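Local coordinates for protein L-cysteine S-thiosulfotransferase subunit SoxA (Paracoccus denitrificans, PDB 2C1D) that forms, as the diheme subunit of the SoxAX cytochrome complex, the heterodisulfide between a cysteine of the sulfur carrier SoxYZ and thiosulfate, at residues M90-A95 against I141-S145. Numbering follows the deposited sequence.
Sequences MAGLRA and ISLQS. With HEC (heme c), chain I.
Ser145, where helix 132-143 runs out, inserts its hydroxyl into the turn of the loop 90-95 in a buried, water-centred contact beside a heme c. Ser145 OG lies 3.0 Å from Gly92 C and accepts a weak hydrogen bond from Ala95 N (3.4 Å). A single water ties the two segments together with four bonds: it donates to Met90 O and Ile141 O, both 2.8 Å away, and accepts from Arg94 N and Ser145 OG, adding a second donor to each carbonyl, which already accepts a backbone bond (from Leu93 N and Gln144 N), and taking the serine proton. Gly92 takes a positive phi in this turn, which by itself favours glycine, and Ala91 CA makes a C-H...O contact with Gln144 O (3.4 Å). Both segments belong to a cytochrome c domain, in which the loop following the heme-binding helix 80-84 rests against the C-terminal part of helix 132-143. Met90 CB packs on Ile141 CG2, while a bend at chi2 (-62°) turns the thioether away to the heme, its CE 3.7 Å from C3A; Leu93 CD2 meets the heme methyl CMA. On the other flank the aliphatic part of Arg94 runs alongside Ser142, CD 3.6 Å from Ser142 CB, before NH2 bonds to Phe205 O; Ser142 OG bonds to Gly259 O. An alanine at Arg94 would remove this arm, and would probably leave a gap beside Ser142 and take from Phe205 O the bond from NH2.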
ATOM      1  N   MET A  90      25.823 -11.802  -6.397  1.00 25.28           N
ATOM      2  CA  MET A  90      24.650 -11.046  -6.760  1.00 25.02           C
ATOM      3  C   MET A  90      24.739  -9.567  -6.419  1.00 24.68           C
ATOM      4  O   MET A  90      23.721  -8.876  -6.426  1.00 23.89           O
ATOM      5  CB  MET A  90      23.419 -11.677  -6.123  1.00 24.78           C
ATOM      6  CG  MET A  90      23.167 -13.113  -6.570  1.00 25.61           C
ATOM      7  SD  MET A  90      22.880 -13.151  -8.354  1.00 27.75           S
ATOM      8  CE  MET A  90      23.493 -14.857  -8.833  1.00 31.40           C
ATOM      9  N   ALA A  91      25.937  -9.067  -6.152  1.00 25.01           N
ATOM     10  CA  ALA A  91      26.114  -7.646  -5.865  1.00 25.63           C
ATOM     11  C   ALA A  91      25.512  -6.782  -6.982  1.00 25.41           C
ATOM     12  O   ALA A  91      25.628  -7.113  -8.176  1.00 25.64           O
ATOM     13  CB  ALA A  91      27.539  -7.307  -5.673  1.00 26.16           C
ATOM     14  N   GLY A  92      24.842  -5.708  -6.574  1.00 25.08           N
ATOM     15  CA  GLY A  92      24.258  -4.739  -7.486  1.00 25.02           C
ATOM     16  C   GLY A  92      22.873  -5.126  -8.021  1.00 24.25           C
ATOM     17  O   GLY A  92      22.116  -4.267  -8.442  1.00 25.69           O
ATOM     18  N   LEU A  93      22.539  -6.408  -8.035  1.00 24.11           N
ATOM     19  CA  LEU A  93      21.332  -6.877  -8.741  1.00 23.79           C
ATOM     20  C   LEU A  93      20.047  -6.261  -8.197  1.00 24.24           C
ATOM     21  O   LEU A  93      19.231  -5.693  -8.962  1.00 23.24           O
ATOM     22  CB  LEU A  93      21.235  -8.408  -8.696  1.00 24.12           C
ATOM     23  CG  LEU A  93      20.094  -9.051  -9.479  1.00 22.98           C
ATOM     24  CD1 LEU A  93      20.158  -8.707 -10.983  1.00 23.49           C
ATOM     25  CD2 LEU A  93      20.076 -10.549  -9.290  1.00 22.56           C
ATOM     26  N   ARG A  94      19.874  -6.352  -6.879  1.00 23.65           N
ATOM     27  CA  ARG A  94      18.698  -5.793  -6.226  1.00 23.91           C
ATOM     28  C   ARG A  94      18.480  -4.304  -6.554  1.00 23.74           C
ATOM     29  O   ARG A  94      17.335  -3.873  -6.731  1.00 23.97           O
ATOM     30  CB  ARG A  94      18.796  -5.993  -4.715  1.00 24.21           C
ATOM     31  CG  ARG A  94      17.851  -5.123  -3.862  1.00 26.42           C
ATOM     32  CD  ARG A  94      16.490  -5.663  -3.828  1.00 28.39           C
ATOM     33  NE  ARG A  94      15.587  -4.818  -3.045  1.00 27.88           N
ATOM     34  CZ  ARG A  94      15.011  -3.712  -3.476  1.00 27.73           C
ATOM     35  NH1 ARG A  94      15.263  -3.240  -4.695  1.00 29.31           N
ATOM     36  NH2 ARG A  94      14.165  -3.063  -2.691  1.00 26.83           N
ATOM     37  N   ALA A  95      19.558  -3.540  -6.646  1.00 23.70           N
ATOM     38  CA  ALA A  95      19.455  -2.082  -6.961  1.00 23.26           C
ATOM     39  C   ALA A  95      18.795  -1.747  -8.296  1.00 22.92           C
ATOM     40  O   ALA A  95      18.199  -0.671  -8.425  1.00 23.07           O
ATOM     41  CB  ALA A  95      20.780  -1.433  -6.904  1.00 23.35           C
ATOM     42  N   ILE A 141      19.709 -11.775  -1.083  1.00 23.14           N
ATOM     43  CA  ILE A 141      20.141 -11.116  -2.320  1.00 23.25           C
ATOM     44  C   ILE A 141      20.061  -9.610  -2.179  1.00 22.74           C
ATOM     45  O   ILE A 141      20.962  -8.874  -2.614  1.00 22.65           O
ATOM     46  CB  ILE A 141      19.326 -11.646  -3.550  1.00 23.97           C
ATOM     47  CG1 ILE A 141      19.724 -13.096  -3.825  1.00 24.06           C
ATOM     48  CG2 ILE A 141      19.551 -10.747  -4.773  1.00 24.11           C
ATOM     49  CD1 ILE A 141      18.740 -13.863  -4.700  1.00 24.30           C
ATOM     50  N   SER A 142      18.994  -9.132  -1.553  1.00 23.88           N
ATOM     51  CA  SER A 142      18.770  -7.683  -1.425  1.00 24.20           C
ATOM     52  C   SER A 142      19.902  -7.052  -0.638  1.00 24.14           C
ATOM     53  O   SER A 142      20.383  -5.965  -0.981  1.00 23.20           O
ATOM     54  CB  SER A 142      17.410  -7.363  -0.789  1.00 24.48           C
ATOM     55  OG  SER A 142      17.232  -5.947  -0.667  1.00 24.24           O
ATOM     56  N   LEU A 143      20.397  -7.764   0.370  1.00 24.53           N
ATOM     57  CA  LEU A 143      21.527  -7.266   1.166  1.00 25.06           C
ATOM     58  C   LEU A 143      22.807  -7.018   0.359  1.00 25.14           C
ATOM     59  O   LEU A 143      23.645  -6.224   0.751  1.00 25.07           O
ATOM     60  CB  LEU A 143      21.856  -8.249   2.298  1.00 26.47           C
ATOM     61  CG  LEU A 143      22.805  -7.738   3.412  1.00 31.22           C
ATOM     62  CD1 LEU A 143      22.410  -6.421   4.036  1.00 32.50           C
ATOM     63  CD2 LEU A 143      22.948  -8.747   4.533  1.00 35.58           C
ATOM     64  N   GLN A 144      22.961  -7.711  -0.763  1.00 24.69           N
ATOM     65  CA  GLN A 144      24.150  -7.589  -1.603  1.00 23.91           C
ATOM     66  C   GLN A 144      24.167  -6.273  -2.407  1.00 23.84           C
ATOM     67  O   GLN A 144      25.149  -5.959  -3.073  1.00 23.19           O
ATOM     68  CB  GLN A 144      24.276  -8.813  -2.511  1.00 23.66           C
ATOM     69  CG  GLN A 144      24.085 -10.198  -1.796  1.00 22.63           C
ATOM     70  CD  GLN A 144      24.904 -10.368  -0.526  1.00 24.43           C
ATOM     71  OE1 GLN A 144      24.389 -10.804   0.522  1.00 28.64           O
ATOM     72  NE2 GLN A 144      26.161 -10.056  -0.609  1.00 20.75           N
ATOM     73  N   SER A 145      23.101  -5.493  -2.312  1.00 23.68           N
ATOM     74  CA  SER A 145      23.067  -4.162  -2.894  1.00 23.91           C
ATOM     75  C   SER A 145      22.824  -3.067  -1.849  1.00 24.26           C
ATOM     76  O   SER A 145      22.592  -1.908  -2.186  1.00 23.52           O
ATOM     77  CB  SER A 145      21.964  -4.099  -3.950  1.00 24.79           C
ATOM     78  OG  SER A 145      22.277  -4.883  -5.074  1.00 22.56           O
TER
HETATM   79 FE   HEC I1291      21.400 -19.151 -10.419  1.00 26.59          FE
HETATM   80  CHA HEC I1291      21.192 -16.610 -12.820  1.00 26.00           C
HETATM   81  CHB HEC I1291      20.088 -17.090  -8.135  1.00 26.08           C
HETATM   82  CHC HEC I1291      21.335 -21.759  -8.265  1.00 27.07           C
HETATM   83  CHD HEC I1291      23.418 -20.935 -12.555  1.00 26.23           C
HETATM   84  NA  HEC I1291      20.788 -17.213 -10.481  1.00 25.26           N
HETATM   85  C1A HEC I1291      20.790 -16.337 -11.540  1.00 25.93           C
HETATM   86  C2A HEC I1291      20.245 -15.090 -11.091  1.00 24.97           C
HETATM   87  C3A HEC I1291      19.939 -15.228  -9.795  1.00 25.94           C
HETATM   88  C4A HEC I1291      20.249 -16.579  -9.389  1.00 24.61           C
HETATM   89  CMA HEC I1291      19.319 -14.173  -8.872  1.00 26.61           C
HETATM   90  CAA HEC I1291      20.072 -13.845 -11.983  1.00 25.93           C
HETATM   91  CBA HEC I1291      21.453 -13.270 -12.230  1.00 25.44           C
HETATM   92  CGA HEC I1291      21.486 -12.160 -13.269  1.00 26.56           C
HETATM   93  O1A HEC I1291      20.601 -12.073 -14.151  1.00 24.75           O
HETATM   94  O2A HEC I1291      22.464 -11.369 -13.173  1.00 22.40           O
HETATM   95  NB  HEC I1291      20.841 -19.374  -8.511  1.00 27.19           N
HETATM   96  C1B HEC I1291      20.219 -18.403  -7.761  1.00 26.44           C
HETATM   97  C2B HEC I1291      19.721 -19.039  -6.549  1.00 26.18           C
HETATM   98  C3B HEC I1291      20.073 -20.330  -6.579  1.00 25.26           C
HETATM   99  C4B HEC I1291      20.792 -20.566  -7.823  1.00 26.65           C
HETATM  100  CMB HEC I1291      18.998 -18.298  -5.406  1.00 27.79           C
HETATM  101  CAB HEC I1291      19.756 -21.407  -5.490  1.00 27.21           C
HETATM  102  CBB HEC I1291      18.416 -21.475  -5.217  1.00 27.52           C
HETATM  103  NC  HEC I1291      22.266 -21.015 -10.422  1.00 27.21           N
HETATM  104  C1C HEC I1291      22.024 -21.965  -9.456  1.00 28.51           C
HETATM  105  C2C HEC I1291      22.737 -23.167  -9.844  1.00 27.94           C
HETATM  106  C3C HEC I1291      23.220 -22.989 -11.097  1.00 29.74           C
HETATM  107  C4C HEC I1291      22.998 -21.591 -11.432  1.00 27.16           C
HETATM  108  CMC HEC I1291      22.582 -24.513  -9.099  1.00 26.44           C
HETATM  109  CAC HEC I1291      24.023 -24.003 -11.981  1.00 31.78           C
HETATM  110  CBC HEC I1291      23.511 -25.233 -12.209  1.00 32.42           C
HETATM  111  ND  HEC I1291      22.177 -18.803 -12.380  1.00 24.45           N
HETATM  112  C1D HEC I1291      22.945 -19.744 -13.062  1.00 26.16           C
HETATM  113  C2D HEC I1291      23.153 -19.288 -14.422  1.00 25.34           C
HETATM  114  C3D HEC I1291      22.440 -17.951 -14.520  1.00 25.40           C
HETATM  115  C4D HEC I1291      21.873 -17.726 -13.200  1.00 27.19           C
HETATM  116  CMD HEC I1291      23.922 -19.978 -15.564  1.00 27.12           C
HETATM  117  CAD HEC I1291      22.339 -17.030 -15.746  1.00 23.59           C
HETATM  118  CBD HEC I1291      23.515 -16.101 -15.758  1.00 23.56           C
HETATM  119  CGD HEC I1291      23.391 -15.065 -16.873  1.00 23.81           C
HETATM  120  O1D HEC I1291      24.454 -14.594 -17.376  1.00 25.33           O
HETATM  121  O2D HEC I1291      22.244 -14.713 -17.226  1.00 25.06           O
HETATM  122  O   HOH W   1      21.748  -7.615  -4.975  1.00 22.07           O